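Local atomic coordinates of probable phospholipase A2 homolog 2 (Oryza sativa, PDB entry 2WG9), a protein that probably hydrolyses the 2-acyl ester of membrane phosphoglycerides in a calcium-dependent reaction, releasing a free fatty acid and a lysophospholipid. Residues R21-Q26 against R51-L56; C86-S91 against V108-I113. All coordinates share one frame; numbering follows the deposited sequence. Where two conformers were deposited one is given.

Interaction 1: R21-Q26 against R51-L56; sequences RTCESQ and RPCDAL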
loop_
_atom_site.group_PDB
_atom_site.type_symbol
_atom_site.label_atom_id
_atom_site.label_comp_id
_atom_site.label_asym_id
_atom_site.label_seq_id
_atom_site.Cartn_x
_atom_site.Cartn_y
_atom_site.Cartn_z
ATOM N N ARG A 21 10.753 5.474 -8.528
ATOM C CA ARG A 21 10.545 5.027 -9.905
ATOM C C ARG A 21 11.081 3.601 -10.094
ATOM O O ARG A 21 11.238 3.140 -11.226
ATOM C CB ARG A 21 11.235 5.977 -10.896
ATOM C CG ARG A 21 10.948 7.461 -10.674
ATOM C CD ARG A 21 11.497 8.323 -11.811
ATOM N NE ARG A 21 11.271 9.749 -11.578
ATOM C CZ ARG A 21 10.155 10.406 -11.890
ATOM N NH1 ARG A 21 10.063 11.706 -11.633
ATOM N NH2 ARG A 21 9.130 9.778 -12.461
ATOM N N THR A 22 11.330 2.908 -8.979
ATOM C CA THR A 22 11.953 1.583 -8.999
ATOM C C THR A 22 11.116 0.554 -8.240
ATOM O O THR A 22 10.570 0.846 -7.181
ATOM C CB THR A 22 13.416 1.616 -8.443
ATOM O OG1 THR A 22 13.819 0.303 -8.027
ATOM C CG2 THR A 22 13.529 2.541 -7.260
ATOM N N CYS A 23 11.018 -0.648 -8.799
ATOM C CA CYS A 23 10.300 -1.742 -8.154
ATOM C C CYS A 23 11.170 -2.345 -7.055
ATOM O O CYS A 23 12.093 -3.110 -7.335
ATOM C CB CYS A 23 9.912 -2.812 -9.177
ATOM S SG CYS A 23 8.840 -2.179 -10.501
ATOM N N GLU A 24 10.858 -1.995 -5.809
ATOM C CA GLU A 24 11.614 -2.459 -4.647
ATOM C C GLU A 24 11.095 -3.782 -4.071
ATOM O O GLU A 24 9.966 -4.202 -4.344
ATOM C CB GLU A 24 11.640 -1.371 -3.560
ATOM C CG GLU A 24 12.411 -0.101 -3.954
ATOM C CD GLU A 24 13.867 -0.373 -4.298
ATOM O OE1 GLU A 24 14.502 -1.194 -3.613
ATOM O OE2 GLU A 24 14.382 0.231 -5.257
ATOM N N SER A 25 11.943 -4.454 -3.298
ATOM C CA SER A 25 11.516 -5.635 -2.552
ATOM C C SER A 25 12.409 -5.805 -1.327
ATOM O O SER A 25 13.266 -6.696 -1.277
ATOM C CB SER A 25 11.483 -6.887 -3.442
ATOM O OG SER A 25 12.667 -7.028 -4.207
ATOM N N GLN A 26 12.189 -4.916 -0.358
ATOM C CA GLN A 26 13.018 -4.783 0.839
ATOM C C GLN A 26 12.173 -4.969 2.094
ATOM O O GLN A 26 11.017 -4.552 2.136
ATOM C CB GLN A 26 13.670 -3.395 0.881
ATOM C CG GLN A 26 14.598 -3.079 -0.298
ATOM C CD GLN A 26 15.884 -3.893 -0.266
ATOM O OE1 GLN A 26 16.456 -4.141 0.804
ATOM N NE2 GLN A 26 16.348 -4.313 -1.440
ATOM N N ARG A 51 3.911 3.609 -13.446
ATOM C CA ARG A 51 3.098 2.401 -13.485
ATOM C C ARG A 51 3.466 1.493 -12.310
ATOM O O ARG A 51 4.647 1.348 -11.998
ATOM C CB ARG A 51 3.304 1.657 -14.808
ATOM C CG ARG A 51 2.176 0.709 -15.130
ATOM C CD ARG A 51 2.562 -0.385 -16.093
ATOM N NE ARG A 51 1.528 -1.424 -16.096
ATOM C CZ ARG A 51 1.571 -2.538 -16.818
ATOM N NH1 ARG A 51 0.575 -3.405 -16.733
ATOM N NH2 ARG A 51 2.595 -2.788 -17.626
ATOM N N PRO A 52 2.457 0.885 -11.644
ATOM C CA PRO A 52 2.798 -0.046 -10.571
ATOM C C PRO A 52 3.482 -1.283 -11.134
ATOM O O PRO A 52 3.395 -1.551 -12.328
ATOM C CB PRO A 52 1.437 -0.443 -9.977
ATOM C CG PRO A 52 0.466 0.527 -10.515
ATOM C CD PRO A 52 0.996 1.006 -11.818
ATOM N N CYS A 53 4.146 -2.031 -10.261
ATOM C CA CYS A 53 5.023 -3.117 -10.665
ATOM C C CYS A 53 4.307 -4.452 -10.812
ATOM O O CYS A 53 4.799 -5.355 -11.496
ATOM C CB CYS A 53 6.166 -3.242 -9.659
ATOM S SG CYS A 53 7.129 -1.746 -9.516
ATOM N N ASP A 54 3.165 -4.576 -10.143
ATOM C CA ASP A 54 2.300 -5.755 -10.230
ATOM C C ASP A 54 0.946 -5.398 -9.628
ATOM O O ASP A 54 0.696 -4.215 -9.337
ATOM C CB ASP A 54 2.930 -6.998 -9.558
ATOM C CG ASP A 54 3.120 -6.848 -8.046
ATOM O OD1 ASP A 54 2.766 -5.802 -7.450
ATOM O OD2 ASP A 54 3.641 -7.812 -7.444
ATOM N N ALA A 55 0.078 -6.399 -9.463
ATOM C CA ALA A 55 -1.279 -6.196 -8.942
ATOM C C ALA A 55 -1.287 -5.674 -7.509
ATOM O O ALA A 55 -2.064 -4.776 -7.171
ATOM C CB ALA A 55 -2.090 -7.494 -9.034
ATOM N N LEU A 56 -0.421 -6.242 -6.668
ATOM C CA LEU A 56 -0.286 -5.769 -5.286
ATOM C C LEU A 56 0.189 -4.322 -5.246
ATOM O O LEU A 56 -0.356 -3.513 -4.498
ATOM C CB LEU A 56 0.643 -6.676 -4.465
ATOM C CG LEU A 56 0.782 -6.348 -2.969
ATOM C CD1 LEU A 56 -0.569 -6.330 -2.245
ATOM C CD2 LEU A 56 1.749 -7.322 -2.292
#
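C23 and C53 meet across the contact with no flat group between them, joined in a disulfide cross-link within the secretory phospholipase A2 fold; the nearest carboxylates are those of the residues that follow each cysteine, E24 and D54. T22 was deposited in two conformers; in the one given, OG1 meets E24 OE2 at 2.8 Å from above the carboxylate plane, a bond that is therefore doubtful. The carboxylate of D54 works through its oxygens: OD1 accepts from D57 N as an N-cap of helix 55-68, while OD2 hydrogen-bonds to Y36 OH and T94 OG1.

The disulfide ties the residue just before strand 24-26, which pairs antiparallel with strand 35-37, to the residue just before the D54 cap. The evidence that it carries the contact is simple: C23 SG to C53 SG, at 2.0 Å, is the one residue pair within 4.5 Å, and the two segments together bury 108 Å². No hydrogen bond crosses, and the CA atoms of C23 and C53 stand 6.0 Å apart.

In both cysteines SG is anti to the carbonyl carbon and beside the backbone N (chi1 near -60°); with CB of both residues pointing toward the partner segment, this torsion lets the two sulfurs meet. The C-S-S-C torsion of -92° is near the unstrained value and has left-handed sense. C53 also packs on F95, and its backbone N is bonded to D57 OD2.

The loop closed by this bond includes calcium ligands Y39, G41 and Y44, yet the C53 side chain lies about 12 Å from the bound ion, and the disulfide is not itself part of the metal site. At the bridge itself, C23 CB and C53 CB are 3.8 Å apart.

Interaction 2: C86-S91 against V108-I113; sequences CIDRVS and VIRGVI. With OCA (octanoic acid (caprylic acid)), chain D.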
loop_
_atom_site.group_PDB
_atom_site.type_symbol
_atom_site.label_atom_id
_atom_site.label_comp_id
_atom_site.label_asym_id
_atom_site.label_seq_id
_atom_site.Cartn_x
_atom_site.Cartn_y
_atom_site.Cartn_z
ATOM N N CYS A 86 -8.904 -5.106 -2.511
ATOM C CA CYS A 86 -7.922 -5.211 -3.588
ATOM C C CYS A 86 -6.879 -6.314 -3.314
ATOM O O CYS A 86 -6.643 -7.181 -4.167
ATOM C CB CYS A 86 -7.246 -3.846 -3.811
ATOM S SG CYS A 86 -6.275 -3.725 -5.338
ATOM N N ILE A 87 -6.273 -6.278 -2.124
ATOM C CA ILE A 87 -5.303 -7.297 -1.687
ATOM C C ILE A 87 -5.825 -8.733 -1.838
ATOM O O ILE A 87 -5.101 -9.620 -2.313
ATOM C CB ILE A 87 -4.867 -7.072 -0.206
ATOM C CG1 ILE A 87 -3.925 -5.871 -0.097
ATOM C CG2 ILE A 87 -4.185 -8.320 0.365
ATOM C CD1 ILE A 87 -3.694 -5.408 1.364
ATOM N N ASP A 88 -7.075 -8.949 -1.431
ATOM C CA ASP A 88 -7.694 -10.275 -1.488
ATOM C C ASP A 88 -7.841 -10.805 -2.932
ATOM O O ASP A 88 -8.023 -12.003 -3.145
ATOM C CB ASP A 88 -9.046 -10.257 -0.758
ATOM C CG ASP A 88 -8.903 -10.127 0.766
ATOM O OD1 ASP A 88 -7.787 -10.328 1.303
ATOM O OD2 ASP A 88 -9.921 -9.838 1.439
ATOM N N ARG A 89 -7.731 -9.915 -3.915
ATOM C CA ARG A 89 -7.986 -10.282 -5.313
ATOM C C ARG A 89 -6.753 -10.146 -6.201
ATOM O O ARG A 89 -6.856 -10.080 -7.427
ATOM C CB ARG A 89 -9.160 -9.471 -5.861
ATOM C CG ARG A 89 -10.487 -9.882 -5.259
ATOM C CD ARG A 89 -11.464 -8.732 -5.155
ATOM N NE ARG A 89 -12.718 -9.176 -4.548
ATOM C CZ ARG A 89 -12.949 -9.210 -3.235
ATOM N NH1 ARG A 89 -12.018 -8.815 -2.373
ATOM N NH2 ARG A 89 -14.123 -9.637 -2.784
ATOM N N VAL A 90 -5.586 -10.114 -5.568
ATOM C CA VAL A 90 -4.313 -9.951 -6.259
ATOM C C VAL A 90 -3.896 -11.251 -6.961
ATOM O O VAL A 90 -3.925 -12.323 -6.360
ATOM C CB VAL A 90 -3.236 -9.460 -5.251
ATOM C CG1 VAL A 90 -1.842 -9.864 -5.666
ATOM C CG2 VAL A 90 -3.338 -7.950 -5.073
ATOM N N SER A 91 -3.527 -11.145 -8.238
ATOM C CA SER A 91 -3.069 -12.294 -9.015
ATOM C C SER A 91 -2.151 -11.908 -10.185
ATOM O O SER A 91 -1.890 -10.722 -10.436
ATOM C CB SER A 91 -4.265 -13.107 -9.526
ATOM O OG SER A 91 -5.085 -12.327 -10.380
ATOM N N VAL A 108 1.137 -9.509 5.273
ATOM C CA VAL A 108 1.733 -8.546 6.211
ATOM C C VAL A 108 1.036 -7.177 6.096
ATOM O O VAL A 108 0.669 -6.560 7.107
ATOM C CB VAL A 108 3.278 -8.438 6.029
ATOM C CG1 VAL A 108 3.877 -7.350 6.930
ATOM C CG2 VAL A 108 3.954 -9.793 6.317
ATOM N N ILE A 109 0.825 -6.716 4.865
ATOM C CA ILE A 109 0.094 -5.471 4.631
ATOM C C ILE A 109 -1.330 -5.607 5.164
ATOM O O ILE A 109 -1.824 -4.719 5.864
ATOM C CB ILE A 109 0.075 -5.085 3.122
ATOM C CG1 ILE A 109 1.508 -4.815 2.636
ATOM C CG2 ILE A 109 -0.837 -3.870 2.882
ATOM C CD1 ILE A 109 1.698 -4.882 1.113
ATOM N N ARG A 110 -1.973 -6.734 4.848
ATOM C CA ARG A 110 -3.355 -6.981 5.250
ATOM C C ARG A 110 -3.548 -6.870 6.763
ATOM O O ARG A 110 -4.495 -6.241 7.214
ATOM C CB ARG A 110 -3.848 -8.347 4.761
ATOM C CG ARG A 110 -5.339 -8.339 4.478
ATOM C CD ARG A 110 -6.016 -9.720 4.565
ATOM N NE ARG A 110 -7.378 -9.626 4.030
ATOM C CZ ARG A 110 -8.439 -9.188 4.713
ATOM N NH1 ARG A 110 -8.319 -8.808 5.979
ATOM N NH2 ARG A 110 -9.630 -9.131 4.131
ATOM N N GLY A 111 -2.642 -7.471 7.535
ATOM C CA GLY A 111 -2.713 -7.406 8.997
ATOM C C GLY A 111 -2.751 -5.982 9.540
ATOM O O GLY A 111 -3.578 -5.654 10.397
ATOM N N VAL A 112 -1.858 -5.138 9.028
ATOM C CA VAL A 112 -1.756 -3.728 9.421
ATOM C C VAL A 112 -2.998 -2.928 9.032
ATOM O O VAL A 112 -3.496 -2.112 9.818
ATOM C CB VAL A 112 -0.486 -3.072 8.797
ATOM C CG1 VAL A 112 -0.457 -1.560 9.018
ATOM C CG2 VAL A 112 0.777 -3.718 9.361
ATOM N N ILE A 113 -3.491 -3.156 7.816
ATOM C CA ILE A 113 -4.651 -2.418 7.302
ATOM C C ILE A 113 -5.961 -2.791 8.022
ATOM O O ILE A 113 -6.819 -1.930 8.242
ATOM C CB ILE A 113 -4.762 -2.516 5.748
ATOM C CG1 ILE A 113 -3.510 -1.910 5.080
ATOM C CG2 ILE A 113 -6.030 -1.807 5.221
ATOM C CD1 ILE A 113 -3.206 -0.430 5.463
HETATM C C1 OCA D . 0.398 1.319 0.835
HETATM C C2 OCA D . 0.116 0.043 1.633
HETATM C C3 OCA D . -0.387 0.357 3.040
HETATM C C4 OCA D . 0.723 0.865 3.964
HETATM C C5 OCA D . 1.816 -0.187 4.214
HETATM C C6 OCA D . 1.461 -1.096 5.389
HETATM C C7 OCA D . 2.721 -1.599 6.095
HETATM C C8 OCA D . 2.928 -3.095 5.832
HETATM O O1 OCA D . 1.563 1.763 0.858
HETATM O O2 OCA D . -0.560 1.816 0.211
#
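D88 turns CG anti to its own carbonyl carbon, beside its backbone N (chi1 -70°), and R110 runs extended from CG to NE, so carboxylate and guanidinium meet side-on. R110 NE reaches D88 OD1 at 2.8 Å, and R110 NH2 reaches D88 OD2 at 2.8 Å. Each oxygen uses its syn lone pair, both bonds are almost straight (N-H...O 176° at NE), and the two planes lie only 12° apart: a bidentate salt bridge. The remaining nitrogen, NH1, forms a salt bridge with E114 OE2. A leucine in place of R110 would probably leave the D88 carboxylate without its double grip and cost E114 this ion pair.

Beneath this partly exposed bridge the contact is apolar and buried. I87 CD1 touches I109 CG2 at 3.6 Å, while the other branch of I109 serves the acyl pocket, its CG1 lying 3.9 Å from C8 of the octanoic acid. One turn on, I113 CD1 approaches C3 of the octanoic acid at 3.8 Å. Helix 102-125 thus presents one wall to the fatty acid and packs on helix 77-88, where I113 touches L83 and L84, while I87 also meets L56 of helix 55-68.

Interaction 1 is a surface contact, with neither cysteine fully buried, whereas interaction 2 is partly buried: isoleucines inside, a salt bridge toward solvent. One therefore depends on a single covalent bond, the other on charge pairing and apolar packing. Helix 55-68 joins them. Interaction 1 includes its start, and L56 CD1 there lies 4.0 Å from I87 CG1 in interaction 2; a second disulfide, C59 to C86, ties the same helix to helix 77-88. Their centres are 15 Å apart and they follow in series along the chain. Of the two, only interaction 2 supplies residues of the octanoic acid pocket; D64, which completes the calcium site, lies on the shared helix 55-68.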